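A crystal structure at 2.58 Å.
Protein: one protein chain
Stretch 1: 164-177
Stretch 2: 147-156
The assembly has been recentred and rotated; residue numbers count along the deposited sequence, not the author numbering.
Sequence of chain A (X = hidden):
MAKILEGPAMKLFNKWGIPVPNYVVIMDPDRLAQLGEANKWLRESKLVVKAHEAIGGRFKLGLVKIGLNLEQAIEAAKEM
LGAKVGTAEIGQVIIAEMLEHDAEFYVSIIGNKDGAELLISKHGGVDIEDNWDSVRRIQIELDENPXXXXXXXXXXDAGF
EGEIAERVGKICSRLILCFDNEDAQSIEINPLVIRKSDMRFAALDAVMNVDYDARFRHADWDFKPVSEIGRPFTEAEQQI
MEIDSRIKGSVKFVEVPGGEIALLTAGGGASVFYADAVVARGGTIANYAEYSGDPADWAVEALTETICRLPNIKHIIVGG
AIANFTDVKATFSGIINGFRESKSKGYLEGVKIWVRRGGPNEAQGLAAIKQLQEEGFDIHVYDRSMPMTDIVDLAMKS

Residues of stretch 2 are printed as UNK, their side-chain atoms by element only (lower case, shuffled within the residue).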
ATOM      1  N   ILE A 164      67.523 -21.569 -48.852  1.00134.81           N
ATOM      2  CA  ILE A 164      67.258 -21.982 -47.467  1.00129.65           C
ATOM      3  C   ILE A 164      67.157 -20.772 -46.539  1.00128.65           C
ATOM      4  O   ILE A 164      66.411 -20.802 -45.572  1.00124.80           O
ATOM      5  CB  ILE A 164      68.377 -22.968 -47.013  1.00133.41           C
ATOM      6  CG1 ILE A 164      68.785 -23.940 -48.124  1.00138.91           C
ATOM      7  CG2 ILE A 164      68.015 -23.720 -45.736  1.00131.68           C
ATOM      8  CD1 ILE A 164      70.198 -23.783 -48.570  1.00149.44           C
ATOM      9  N   ALA A 165      67.957 -19.734 -46.813  1.00124.47           N
ATOM     10  CA  ALA A 165      68.018 -18.529 -45.996  1.00120.19           C
ATOM     11  C   ALA A 165      66.662 -17.912 -45.921  1.00122.19           C
ATOM     12  O   ALA A 165      66.189 -17.640 -44.824  1.00118.79           O
ATOM     13  CB  ALA A 165      69.007 -17.549 -46.580  1.00123.37           C
ATOM     14  N   GLU A 166      66.011 -17.744 -47.076  1.00121.36           N
ATOM     15  CA  GLU A 166      64.660 -17.211 -47.154  1.00120.67           C
ATOM     16  C   GLU A 166      63.744 -18.110 -46.352  1.00121.95           C
ATOM     17  O   GLU A 166      63.013 -17.625 -45.502  1.00119.31           O
ATOM     18  CB  GLU A 166      64.198 -17.149 -48.612  1.00126.99           C
ATOM     19  CG  GLU A 166      65.089 -16.298 -49.501  1.00143.91           C
ATOM     20  CD  GLU A 166      64.719 -16.280 -50.970  1.00175.10           C
ATOM     21  OE1 GLU A 166      63.565 -15.907 -51.285  1.00168.64           O
ATOM     22  OE2 GLU A 166      65.593 -16.600 -51.810  1.00178.69           O
ATOM     23  N   ARG A 167      63.832 -19.426 -46.594  1.00119.46           N
ATOM     24  CA  ARG A 167      63.051 -20.447 -45.910  1.00117.43           C
ATOM     25  C   ARG A 167      63.216 -20.358 -44.414  1.00115.77           C
ATOM     26  O   ARG A 167      62.219 -20.356 -43.699  1.00113.13           O
ATOM     27  CB  ARG A 167      63.442 -21.838 -46.409  1.00121.93           C
ATOM     28  CG  ARG A 167      62.754 -22.228 -47.698  1.00136.68           C
ATOM     29  CD  ARG A 167      63.172 -23.610 -48.140  1.00157.11           C
ATOM     30  NE  ARG A 167      62.828 -23.858 -49.544  1.00177.90           N
ATOM     31  CZ  ARG A 167      61.732 -24.490 -49.958  1.00196.52           C
ATOM     32  NH1 ARG A 167      61.517 -24.675 -51.252  1.00187.44           N
ATOM     33  NH2 ARG A 167      60.851 -24.954 -49.079  1.00183.16           N
ATOM     34  N   VAL A 168      64.456 -20.249 -43.942  1.00110.60           N
ATOM     35  CA  VAL A 168      64.773 -20.093 -42.536  1.00106.22           C
ATOM     36  C   VAL A 168      64.131 -18.801 -42.061  1.00106.27           C
ATOM     37  O   VAL A 168      63.403 -18.825 -41.077  1.00103.19           O
ATOM     38  CB  VAL A 168      66.290 -20.121 -42.290  1.00111.05           C
ATOM     39  CG1 VAL A 168      66.636 -19.580 -40.919  1.00107.72           C
ATOM     40  CG2 VAL A 168      66.835 -21.535 -42.443  1.00113.08           C
ATOM     41  N   GLY A 169      64.358 -17.710 -42.791  1.00103.00           N
ATOM     42  CA  GLY A 169      63.779 -16.409 -42.491  1.00101.11           C
ATOM     43  C   GLY A 169      62.274 -16.475 -42.328  1.00104.14           C
ATOM     44  O   GLY A 169      61.740 -15.992 -41.323  1.00101.31           O
ATOM     45  N   LYS A 170      61.582 -17.110 -43.291  1.00102.59           N
ATOM     46  CA  LYS A 170      60.133 -17.273 -43.233  1.00102.36           C
ATOM     47  C   LYS A 170      59.713 -17.992 -41.946  1.00105.30           C
ATOM     48  O   LYS A 170      58.800 -17.525 -41.265  1.00102.32           O
ATOM     49  CB  LYS A 170      59.585 -17.990 -44.473  1.00107.37           C
ATOM     50  CG  LYS A 170      59.192 -17.036 -45.585  1.00120.24           C
ATOM     51  CD  LYS A 170      58.421 -17.746 -46.688  1.00132.04           C
ATOM     52  CE  LYS A 170      58.332 -16.921 -47.951  1.00145.21           C
ATOM     53  NZ  LYS A 170      57.561 -17.616 -49.020  1.00157.13           N
ATOM     54  N   ILE A 171      60.416 -19.099 -41.594  1.00102.83           N
ATOM     55  CA  ILE A 171      60.161 -19.880 -40.374  1.00100.25           C
ATOM     56  C   ILE A 171      60.280 -18.964 -39.189  1.00101.77           C
ATOM     57  O   ILE A 171      59.379 -18.939 -38.359  1.00 99.20           O
ATOM     58  CB  ILE A 171      61.113 -21.098 -40.233  1.00103.22           C
ATOM     59  CG1 ILE A 171      60.789 -22.201 -41.264  1.00106.20           C
ATOM     60  CG2 ILE A 171      61.129 -21.661 -38.790  1.00100.67           C
ATOM     61  CD1 ILE A 171      61.985 -22.895 -41.782  1.00109.10           C
ATOM     62  N   CYS A 172      61.378 -18.198 -39.121  1.00 98.50           N
ATOM     63  CA  CYS A 172      61.616 -17.271 -38.034  1.00 95.96           C
ATOM     64  C   CYS A 172      60.488 -16.336 -37.813  1.00100.19           C
ATOM     65  O   CYS A 172      60.063 -16.191 -36.684  1.00 99.83           O
ATOM     66  CB  CYS A 172      62.924 -16.534 -38.214  1.00 97.33           C
ATOM     67  SG  CYS A 172      64.353 -17.536 -37.765  1.00101.93           S
ATOM     68  N   SER A 173      59.956 -15.745 -38.868  1.00 98.16           N
ATOM     69  CA  SER A 173      58.830 -14.837 -38.741  1.00 97.88           C
ATOM     70  C   SER A 173      57.638 -15.504 -38.075  1.00100.99           C
ATOM     71  O   SER A 173      57.032 -14.934 -37.168  1.00100.03           O
ATOM     72  CB  SER A 173      58.472 -14.235 -40.097  1.00104.22           C
ATOM     73  OG  SER A 173      57.768 -15.062 -41.008  1.00116.28           O
ATOM     74  N   ARG A 174      57.344 -16.730 -38.493  1.00 97.68           N
ATOM     75  CA  ARG A 174      56.250 -17.506 -37.928  1.00 97.00           C
ATOM     76  C   ARG A 174      56.518 -17.716 -36.446  1.00 96.59           C
ATOM     77  O   ARG A 174      55.636 -17.492 -35.637  1.00 94.53           O
ATOM     78  CB  ARG A 174      56.122 -18.851 -38.649  1.00 99.17           C
ATOM     79  CG  ARG A 174      56.167 -18.788 -40.175  1.00106.69           C
ATOM     80  CD  ARG A 174      54.820 -18.896 -40.858  1.00120.45           C
ATOM     81  NE  ARG A 174      54.981 -18.960 -42.318  1.00135.05           N
ATOM     82  CZ  ARG A 174      54.790 -20.045 -43.070  1.00147.57           C
ATOM     83  NH1 ARG A 174      54.392 -21.185 -42.518  1.00131.68           N
ATOM     84  NH2 ARG A 174      54.971 -19.991 -44.383  1.00135.47           N
ATOM     85  N   LEU A 175      57.758 -18.076 -36.096  1.00 92.27           N
ATOM     86  CA  LEU A 175      58.156 -18.235 -34.715  1.00 90.49           C
ATOM     87  C   LEU A 175      57.932 -16.930 -33.990  1.00 92.78           C
ATOM     88  O   LEU A 175      57.373 -16.927 -32.905  1.00 92.10           O
ATOM     89  CB  LEU A 175      59.623 -18.586 -34.655  1.00 91.20           C
ATOM     90  CG  LEU A 175      60.144 -19.096 -33.300  1.00 95.91           C
ATOM     91  CD1 LEU A 175      59.590 -20.483 -32.980  1.00 97.19           C
ATOM     92  CD2 LEU A 175      61.669 -19.147 -33.295  1.00100.07           C
ATOM     93  N   ILE A 176      58.327 -15.817 -34.612  1.00 88.39           N
ATOM     94  CA  ILE A 176      58.173 -14.477 -34.065  1.00 86.06           C
ATOM     95  C   ILE A 176      56.711 -14.146 -33.874  1.00 91.63           C
ATOM     96  O   ILE A 176      56.366 -13.534 -32.864  1.00 91.35           O
ATOM     97  CB  ILE A 176      58.905 -13.453 -34.947  1.00 89.32           C
ATOM     98  CG1 ILE A 176      60.426 -13.539 -34.703  1.00 88.28           C
ATOM     99  CG2 ILE A 176      58.407 -12.028 -34.679  1.00 89.23           C
ATOM    100  CD1 ILE A 176      61.295 -12.958 -35.780  1.00 86.80           C
ATOM    101  N   LEU A 177      55.853 -14.553 -34.829  1.00 89.97           N
ATOM    102  CA  LEU A 177      54.408 -14.335 -34.764  1.00 90.67           C
ATOM    103  C   LEU A 177      53.844 -15.168 -33.617  1.00 93.46           C
ATOM    104  O   LEU A 177      53.048 -14.662 -32.833  1.00 93.70           O
ATOM    105  CB  LEU A 177      53.719 -14.704 -36.096  1.00 93.40           C
ATOM    106  CG  LEU A 177      53.647 -13.594 -37.080  1.00 99.88           C
ATOM    107  CD1 LEU A 177      53.091 -14.072 -38.413  1.00102.35           C
ATOM    108  CD2 LEU A 177      52.895 -12.425 -36.495  1.00104.65           C
ATOM    109  N   UNK A 147      61.107  -7.672 -40.793  1.00101.82           N
ATOM    110  CA  UNK A 147      60.519  -8.136 -42.052  1.00104.19           C
ATOM    111  C   UNK A 147      61.178  -9.445 -42.443  1.00107.43           C
ATOM    112  O   UNK A 147      62.229  -9.782 -41.887  1.00104.71           O
ATOM    113  o   UNK A 147      62.033  -6.977 -43.577  1.00112.21           O
ATOM    114  c   UNK A 147      60.663  -7.097 -43.166  1.00111.10           C
ATOM    115  c   UNK A 147      60.085  -5.739 -42.790  1.00104.64           C
ATOM    116  N   UNK A 148      60.588 -10.172 -43.405  1.00106.75           N
ATOM    117  CA  UNK A 148      61.154 -11.452 -43.829  1.00106.97           C
ATOM    118  C   UNK A 148      62.587 -11.283 -44.344  1.00112.41           C
ATOM    119  O   UNK A 148      63.431 -12.066 -43.922  1.00111.38           O
ATOM    120  c   UNK A 148      57.871 -13.236 -44.789  1.00121.40           C
ATOM    121  c   UNK A 148      60.232 -12.237 -44.782  1.00112.50           C
ATOM    122  c   UNK A 148      60.968 -13.432 -45.450  1.00114.73           C
ATOM    123  c   UNK A 148      59.013 -12.766 -43.985  1.00110.32           C
ATOM    124  N   UNK A 149      62.876 -10.233 -45.132  1.00109.69           N
ATOM    125  CA  UNK A 149      64.215  -9.978 -45.667  1.00111.02           C
ATOM    126  C   UNK A 149      65.271  -9.845 -44.587  1.00110.25           C
ATOM    127  O   UNK A 149      66.322 -10.479 -44.687  1.00110.24           O
ATOM    128  c   UNK A 149      61.692  -8.484 -47.105  1.00152.05           C
ATOM    129  c   UNK A 149      64.237  -8.778 -46.618  1.00117.01           C
ATOM    130  o   UNK A 149      61.673  -9.059 -48.219  1.00142.03           O
ATOM    131  c   UNK A 149      63.001  -7.890 -46.609  1.00130.84           C
ATOM    132  o   UNK A 149      60.694  -8.410 -46.349  1.00141.89           O
ATOM    133  N   UNK A 150      64.978  -9.066 -43.538  1.00103.44           N
ATOM    134  CA  UNK A 150      65.889  -8.909 -42.398  1.00100.88           C
ATOM    135  C   UNK A 150      66.244 -10.271 -41.830  1.00103.36           C
ATOM    136  O   UNK A 150      67.415 -10.547 -41.574  1.00103.01           O
ATOM    137  o   UNK A 150      63.238  -5.499 -40.413  1.00107.79           O
ATOM    138  c   UNK A 150      65.235  -8.061 -41.298  1.00 99.39           C
ATOM    139  n   UNK A 150      65.348  -5.424 -39.688  1.00120.62           N
ATOM    140  c   UNK A 150      64.886  -6.654 -41.725  1.00110.43           C
ATOM    141  c   UNK A 150      64.422  -5.818 -40.552  1.00123.82           C
ATOM    142  N   UNK A 151      65.209 -11.093 -41.600  1.00 99.21           N
ATOM    143  CA  UNK A 151      65.367 -12.441 -41.099  1.00 98.11           C
ATOM    144  C   UNK A 151      66.185 -13.263 -42.080  1.00106.43           C
ATOM    145  O   UNK A 151      67.090 -13.967 -41.651  1.00106.35           O
ATOM    146  c   UNK A 151      61.844 -12.810 -39.516  1.00 97.23           C
ATOM    147  c   UNK A 151      64.020 -12.503 -38.296  1.00 96.33           C
ATOM    148  c   UNK A 151      63.264 -12.371 -39.610  1.00 97.93           C
ATOM    149  c   UNK A 151      64.003 -13.052 -40.799  1.00 96.50           C
ATOM    150  N   UNK A 152      65.942 -13.098 -43.393  1.00106.99           N
ATOM    151  CA  UNK A 152      66.744 -13.779 -44.410  1.00111.15           C
ATOM    152  C   UNK A 152      68.201 -13.329 -44.291  1.00117.50           C
ATOM    153  O   UNK A 152      69.083 -14.177 -44.272  1.00117.87           O
ATOM    154  c   UNK A 152      64.673 -13.859 -45.912  1.00117.96           C
ATOM    155  c   UNK A 152      66.173 -13.689 -45.838  1.00122.26           C
ATOM    156  o   UNK A 152      66.587 -12.504 -46.499  1.00127.42           O
ATOM    157  N   UNK A 153      68.449 -12.018 -44.127  1.00114.88           N
ATOM    158  CA  UNK A 153      69.800 -11.474 -43.927  1.00116.35           C
ATOM    159  C   UNK A 153      70.389 -12.051 -42.660  1.00117.87           C
ATOM    160  O   UNK A 153      71.567 -12.406 -42.649  1.00119.26           O
ATOM    161  o   UNK A 153      70.987  -6.874 -43.150  1.00120.73           O
ATOM    162  o   UNK A 153      70.371  -8.093 -41.415  1.00151.86           O
ATOM    163  c   UNK A 153      69.761  -9.937 -43.844  1.00118.37           C
ATOM    164  c   UNK A 153      71.036  -9.242 -43.395  1.00126.52           C
ATOM    165  c   UNK A 153      70.782  -7.978 -42.594  1.00142.72           C
ATOM    166  N   UNK A 154      69.576 -12.146 -41.593  1.00110.54           N
ATOM    167  CA  UNK A 154      70.030 -12.722 -40.336  1.00107.30           C
ATOM    168  C   UNK A 154      70.473 -14.152 -40.608  1.00111.58           C
ATOM    169  O   UNK A 154      71.579 -14.515 -40.230  1.00111.74           O
ATOM    170  c   UNK A 154      68.392 -13.525 -36.894  1.00103.71           C
ATOM    171  c   UNK A 154      70.725 -12.679 -37.348  1.00105.45           C
ATOM    172  c   UNK A 154      69.478 -13.356 -37.916  1.00104.47           C
ATOM    173  c   UNK A 154      68.984 -12.680 -39.218  1.00102.69           C
ATOM    174  N   UNK A 155      69.643 -14.935 -41.304  1.00107.88           N
ATOM    175  CA  UNK A 155      69.992 -16.285 -41.692  1.00109.05           C
ATOM    176  C   UNK A 155      71.295 -16.246 -42.500  1.00118.85           C
ATOM    177  O   UNK A 155      72.222 -16.986 -42.187  1.00120.33           O
ATOM    178  c   UNK A 155      68.874 -16.887 -42.517  1.00110.11           C
ATOM    179  N   UNK A 156      71.395 -15.333 -43.477  1.00118.11           N
ATOM    180  CA  UNK A 156      72.581 -15.178 -44.315  1.00121.75           C
ATOM    181  C   UNK A 156      73.862 -14.947 -43.517  1.00128.44           C
ATOM    182  O   UNK A 156      74.881 -15.558 -43.828  1.00131.24           O
ATOM    183  c   UNK A 156      71.712 -14.667 -46.610  1.00112.62           C
ATOM    184  c   UNK A 156      72.356 -14.089 -45.353  1.00124.94           C
ATOM    185  n   UNK A 156      71.166 -13.500 -50.208  1.00131.01           N
ATOM    186  c   UNK A 156      71.593 -13.672 -47.750  1.00112.91           C
ATOM    187  c   UNK A 156      70.939 -14.300 -48.963  1.00118.15           C
TER

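Position 147 carries one carbon that holds an oxygen and a second carbon, points away from stretch 1 and stands just before the helix: a threonine, Thr147, at the N-cap position. Position 148 has four carbons, forked at the first, with one arm two carbons long, which is isoleucine. The end of Ile148 comes nearer than its CB direction suggests: its CG2 lies 4.0 Å from Lys170 CG, and its CG1 4.0 Å from Ser173 OG.

Position 149 shows three carbons, the third bearing two oxygens, and faces away; it is Glu149. Position 150 has the same carbon count, but its third carbon bears one oxygen and one nitrogen, so it is Gln150. It makes no contact with stretch 1; its OE1 accepts a hydrogen bond from Thr147 N at 3.1 Å, tying the side chain back to the start of the helix.

Position 151 has four carbons forked at the second, a leucine, aimed toward stretch 1. Leu151 is a knob set among Gly169, Cys172, Ser173 and Ile176. Its CD1 is 3.5 Å from Ser173 N and 3.7 Å from Gly169 O, while its CD2 meets Ile176 CD1 at 3.7 Å.

Position 152 has one carbon carrying an oxygen and a carbon: Thr152. Its OG1 donates to Glu149 O at 2.7 Å, satisfying the hydroxyl within its own helix, and its CG2 packs 3.6 Å from Glu166 CA. Position 153, three carbons ending in two oxygens, points away and is Glu153. Position 154, four carbons forked at the second, is Leu154, buried but without a contact to stretch 1.

Position 155 has a single side-chain carbon, hence Ala155; its CB is 3.6 Å from Ala165 O and 3.8 Å from Val168 CG1. Position 156, four carbons in a row ending in nitrogen, is Lys156, whose CG lies 4.0 Å from Ala165 CB.

The design rule is close approach through small residues. The helix axes come within 7.6 Å, at 122° between their directions, and the CA atoms of Gly169 and Thr152 are 4.4 Å apart. A CB on Gly169 would point into the partner, 2.8 Å from Thr152 CG2, a clash; its absence leaves room for the backbones to close up. Ala165 and Ala155 add a second small-residue contact, CB to CB 4.1 Å, and Leu151 supplies the bulk. No hydrogen bond crosses between the helices: fit and apolar packing hold this contact, which buries 506 Å² in all.

Stretch 2 147-156: TIEQLTELAK
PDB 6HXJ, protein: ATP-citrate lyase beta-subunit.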